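Local coordinates for development-specific protein S (Myxococcus xanthus, PDB 1NPS) that assembles on the surface of myxospores in the presence of calcium ions, here represented by its N-terminal domain, which binds two of them, at residues Ala1-Val5 with Pro44-Ala49; Ile50-Asn54 with Leu71-Asn77. Residues are numbered along the deposited sequence.

Contact 1 (Ala1-Val5 with Pro44-Ala49)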
# COMPACT_ATOMS: atom_id res chain seq x y z
N ALA A 1 -12.57 -1.21 -5.67
CA ALA A 1 -12.28 -2.62 -5.30
C ALA A 1 -10.90 -2.76 -4.67
O ALA A 1 -10.75 -2.66 -3.46
CB ALA A 1 -12.40 -3.52 -6.53
N ASN A 2 -9.87 -2.94 -5.50
CA ASN A 2 -8.53 -3.13 -4.96
C ASN A 2 -7.58 -2.01 -5.32
O ASN A 2 -7.83 -1.25 -6.25
CB ASN A 2 -7.88 -4.42 -5.48
CG ASN A 2 -8.89 -5.49 -5.78
OD1 ASN A 2 -9.70 -5.85 -4.93
ND2 ASN A 2 -8.85 -6.00 -7.01
N ILE A 3 -6.53 -1.89 -4.52
CA ILE A 3 -5.47 -0.93 -4.78
C ILE A 3 -4.38 -1.81 -5.40
O ILE A 3 -4.36 -3.03 -5.18
CB ILE A 3 -4.92 -0.29 -3.46
CG1 ILE A 3 -4.31 -1.37 -2.56
CG2 ILE A 3 -6.02 0.50 -2.73
CD1 ILE A 3 -3.19 -0.87 -1.67
N THR A 4 -3.48 -1.22 -6.18
CA THR A 4 -2.39 -2.00 -6.77
C THR A 4 -1.09 -1.32 -6.33
O THR A 4 -0.94 -0.10 -6.46
CB THR A 4 -2.49 -2.07 -8.32
OG1 THR A 4 -3.84 -2.38 -8.70
CG2 THR A 4 -1.60 -3.16 -8.84
N VAL A 5 -0.23 -2.09 -5.67
CA VAL A 5 1.05 -1.58 -5.19
C VAL A 5 2.18 -1.97 -6.13
O VAL A 5 2.25 -3.12 -6.59
CB VAL A 5 1.35 -2.09 -3.76
CG1 VAL A 5 0.27 -1.58 -2.79
CG2 VAL A 5 1.42 -3.61 -3.72
N PRO A 44 -8.28 3.29 -7.04
CA PRO A 44 -9.48 3.63 -7.80
C PRO A 44 -10.57 4.10 -6.84
O PRO A 44 -10.43 3.97 -5.62
CB PRO A 44 -9.86 2.29 -8.43
CG PRO A 44 -9.53 1.33 -7.36
CD PRO A 44 -8.16 1.82 -6.89
N PRO A 45 -11.67 4.65 -7.39
CA PRO A 45 -12.82 5.14 -6.61
C PRO A 45 -13.41 4.06 -5.69
O PRO A 45 -13.36 2.88 -6.01
CB PRO A 45 -13.82 5.51 -7.70
CG PRO A 45 -12.93 6.05 -8.76
CD PRO A 45 -11.82 5.02 -8.81
N GLY A 46 -13.93 4.47 -4.54
CA GLY A 46 -14.52 3.51 -3.63
C GLY A 46 -13.64 2.87 -2.58
O GLY A 46 -14.16 2.18 -1.71
N VAL A 47 -12.31 3.04 -2.68
CA VAL A 47 -11.34 2.50 -1.70
C VAL A 47 -10.20 3.46 -1.38
O VAL A 47 -9.87 4.35 -2.16
CB VAL A 47 -10.67 1.16 -2.15
CG1 VAL A 47 -11.64 0.00 -2.05
CG2 VAL A 47 -10.08 1.29 -3.55
N LYS A 48 -9.56 3.24 -0.24
CA LYS A 48 -8.42 4.04 0.20
C LYS A 48 -7.50 3.11 1.01
O LYS A 48 -7.91 2.02 1.43
CB LYS A 48 -8.85 5.23 1.07
CG LYS A 48 -9.33 4.85 2.46
CD LYS A 48 -9.37 6.09 3.34
CE LYS A 48 -9.67 5.74 4.79
NZ LYS A 48 -9.73 6.97 5.63
N ALA A 49 -6.26 3.54 1.20
CA ALA A 49 -5.28 2.76 1.93
C ALA A 49 -4.50 3.62 2.91
O ALA A 49 -4.30 4.82 2.69
CB ALA A 49 -4.29 2.10 0.95

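Contact 2 (Ile50-Asn54 with Leu71-Asn77). With CA (calcium ion), chain C; CA (calcium ion), chain B.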
# COMPACT_ATOMS: atom_id res chain seq x y z
N ILE A 50 -4.08 3.00 4.00
CA ILE A 50 -3.25 3.67 4.99
C ILE A 50 -1.98 2.83 5.01
O ILE A 50 -2.03 1.63 5.28
CB ILE A 50 -3.88 3.69 6.40
CG1 ILE A 50 -5.28 4.30 6.35
CG2 ILE A 50 -2.99 4.53 7.33
CD1 ILE A 50 -6.08 4.20 7.64
N LEU A 51 -0.87 3.44 4.60
CA LEU A 51 0.42 2.75 4.57
C LEU A 51 1.18 3.11 5.85
O LEU A 51 1.24 4.28 6.24
CB LEU A 51 1.20 3.16 3.32
CG LEU A 51 0.41 3.24 2.02
CD1 LEU A 51 1.35 3.60 0.88
CD2 LEU A 51 -0.32 1.95 1.72
N TYR A 52 1.71 2.10 6.53
CA TYR A 52 2.42 2.30 7.80
C TYR A 52 3.88 1.92 7.69
O TYR A 52 4.22 0.94 7.03
CB TYR A 52 1.79 1.43 8.91
CG TYR A 52 0.32 1.68 9.16
CD1 TYR A 52 -0.10 2.64 10.07
CD2 TYR A 52 -0.65 0.95 8.49
CE1 TYR A 52 -1.44 2.85 10.32
CE2 TYR A 52 -1.99 1.15 8.72
CZ TYR A 52 -2.39 2.10 9.63
OH TYR A 52 -3.73 2.33 9.83
N GLN A 53 4.74 2.67 8.36
CA GLN A 53 6.17 2.40 8.34
C GLN A 53 6.52 1.20 9.22
O GLN A 53 7.52 0.52 9.01
CB GLN A 53 6.93 3.63 8.81
CG GLN A 53 8.44 3.54 8.63
CD GLN A 53 9.08 4.92 8.53
OE1 GLN A 53 9.02 5.56 7.47
NE2 GLN A 53 9.64 5.41 9.63
N ASN A 54 5.70 0.98 10.24
CA ASN A 54 5.92 -0.15 11.15
C ASN A 54 4.85 -1.23 10.98
O ASN A 54 3.74 -0.95 10.53
CB ASN A 54 5.91 0.30 12.62
CG ASN A 54 7.03 1.28 12.96
OD1 ASN A 54 8.07 1.31 12.31
ND2 ASN A 54 6.83 2.05 14.02
N LEU A 71 5.88 8.04 -3.05
CA LEU A 71 5.44 8.05 -1.66
C LEU A 71 6.31 8.87 -0.71
O LEU A 71 6.24 8.70 0.51
CB LEU A 71 5.36 6.60 -1.14
CG LEU A 71 4.35 5.68 -1.84
CD1 LEU A 71 4.50 4.29 -1.29
CD2 LEU A 71 2.92 6.19 -1.64
N GLY A 72 7.16 9.73 -1.28
CA GLY A 72 8.02 10.56 -0.47
C GLY A 72 8.78 9.79 0.59
O GLY A 72 9.45 8.81 0.27
N PRO A 73 8.63 10.17 1.87
CA PRO A 73 9.32 9.52 3.00
C PRO A 73 8.98 8.05 3.27
O PRO A 73 9.77 7.33 3.88
CB PRO A 73 8.99 10.44 4.18
CG PRO A 73 7.62 10.97 3.81
CD PRO A 73 7.77 11.27 2.34
N LEU A 74 7.80 7.60 2.85
CA LEU A 74 7.43 6.20 3.06
C LEU A 74 7.87 5.29 1.91
O LEU A 74 7.57 4.09 1.90
CB LEU A 74 5.94 6.05 3.36
CG LEU A 74 5.60 6.09 4.86
CD1 LEU A 74 5.51 7.53 5.36
CD2 LEU A 74 4.30 5.35 5.14
N ASN A 75 8.58 5.85 0.93
CA ASN A 75 9.05 5.05 -0.18
C ASN A 75 9.95 3.96 0.37
O ASN A 75 10.84 4.24 1.18
CB ASN A 75 9.84 5.92 -1.17
CG ASN A 75 10.55 5.09 -2.22
OD1 ASN A 75 9.93 4.40 -3.02
ND2 ASN A 75 11.88 5.12 -2.20
N ASN A 76 9.73 2.71 -0.06
CA ASN A 76 10.54 1.58 0.41
C ASN A 76 10.61 1.57 1.94
O ASN A 76 11.66 1.30 2.54
CB ASN A 76 11.95 1.62 -0.19
CG ASN A 76 11.98 1.27 -1.69
OD1 ASN A 76 11.00 0.76 -2.26
ND2 ASN A 76 13.13 1.49 -2.32
N ASN A 77 9.48 1.85 2.58
CA ASN A 77 9.40 1.90 4.03
C ASN A 77 8.04 1.49 4.56
O ASN A 77 7.65 1.94 5.62
CB ASN A 77 9.70 3.32 4.54
CG ASN A 77 11.16 3.52 4.91
OD1 ASN A 77 11.79 2.65 5.51
ND2 ASN A 77 11.70 4.69 4.57
CA CA C . 9.01 -0.54 7.44
CA CA B . 10.31 0.33 -4.21
O HOH W 1 10.37 0.95 7.69
O HOH W 2 11.54 -0.63 -4.49
O HOH W 3 7.79 -0.09 6.63
O HOH W 4 9.83 -1.35 8.72

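Contact 1 (Ala1-Val5 with Pro44-Ala49)
The N-terminal segment A1-V5 runs beside a type II turn, P44 to V47, and the strand that follows it. The CA atoms of the two segments come nearest at A1 and V47, 6.3 Å apart, and at I3 and P44, 6.8 Å apart. The two are not paired edge to edge: I3 hydrogen-bonds through its backbone to L18 and T4 to K42 in one sheet, while K48 pairs with I84 in the other. This is the beta-sandwich of a beta/gamma-crystallin domain, seen where the link between its two Greek keys crosses from sheet to sheet. G46, at phi 91°, takes the turn position that suits glycine, since a CB there would be jammed against the carbonyl O of P45. Between the sheets, I3 CG2 meets V47 CG2 at 4.2 Å and I3 CD1 meets A49 CB at 4.1 Å, with V41 and V83 also against I3. Toward the N terminus backbone oxygens rest on side-chain carbons, A1 O 3.1 Å from V47 CG1 and N2 O 3.2 Å from P44 CD.

Contact 2 (Ile50-Asn54 with Leu71-Asn77)
A carbon donor makes the tightest approach here: Q53 CA sits 3.1 Å from N77 O, a CA-H...O contact with an angle of 159° at the hydrogen. It falls at Q53, where the chain turns a corner. The same residue turns its own carbonyl to a calcium ion, Q53 O to the calcium ion of chain C being 2.4 Å; N36 and S79 complete the protein ligands. N77 reaches this ion through water 1, which donates to N77 OD1 at 3.1 Å and lies 2.0 Å from the metal. Farther in, L74 CD2 packs 4.2 Å from L51 CB and 3.4 Å from L51 O, and L51 CD1 touches L71 CD1 at 3.9 Å, with I62 against both L51 and L74. L74 N donates a hydrogen bond to L71 O at 3.0 Å, and a type II turn runs from L74 to N77. Within it N76 sends OD1 to the other calcium, 2.1 Å from the calcium ion of chain B, shared with Y7, T37 and S39. Apolar leucine packing fixes the loop against L51, consistent with positioning both sites, while uncharged carbonyl, amide and water oxygens supply these segments' share of the calcium coordination.

From the N terminus the chain runs through the first Greek key, and contact 1 closes that long loop by bringing the turn and strand start at P44-A49 back to A1-V5. Contact 2 then opens at once, since I50 follows A49 on the same strand, 47-52, and it closes a shorter loop, within the second key, when L71-N77 returns. The two loops are therefore in series, neither nested nor crossed. Their centres lie 16 Å apart, on opposite sides of the chain's centre: contact 1 joins the two sheets at the end of the sandwich away from the calcium ions, contact 2 ties the loop before strand 80-85 to strand 47-52 and the corner at Q53, at the calcium-binding end.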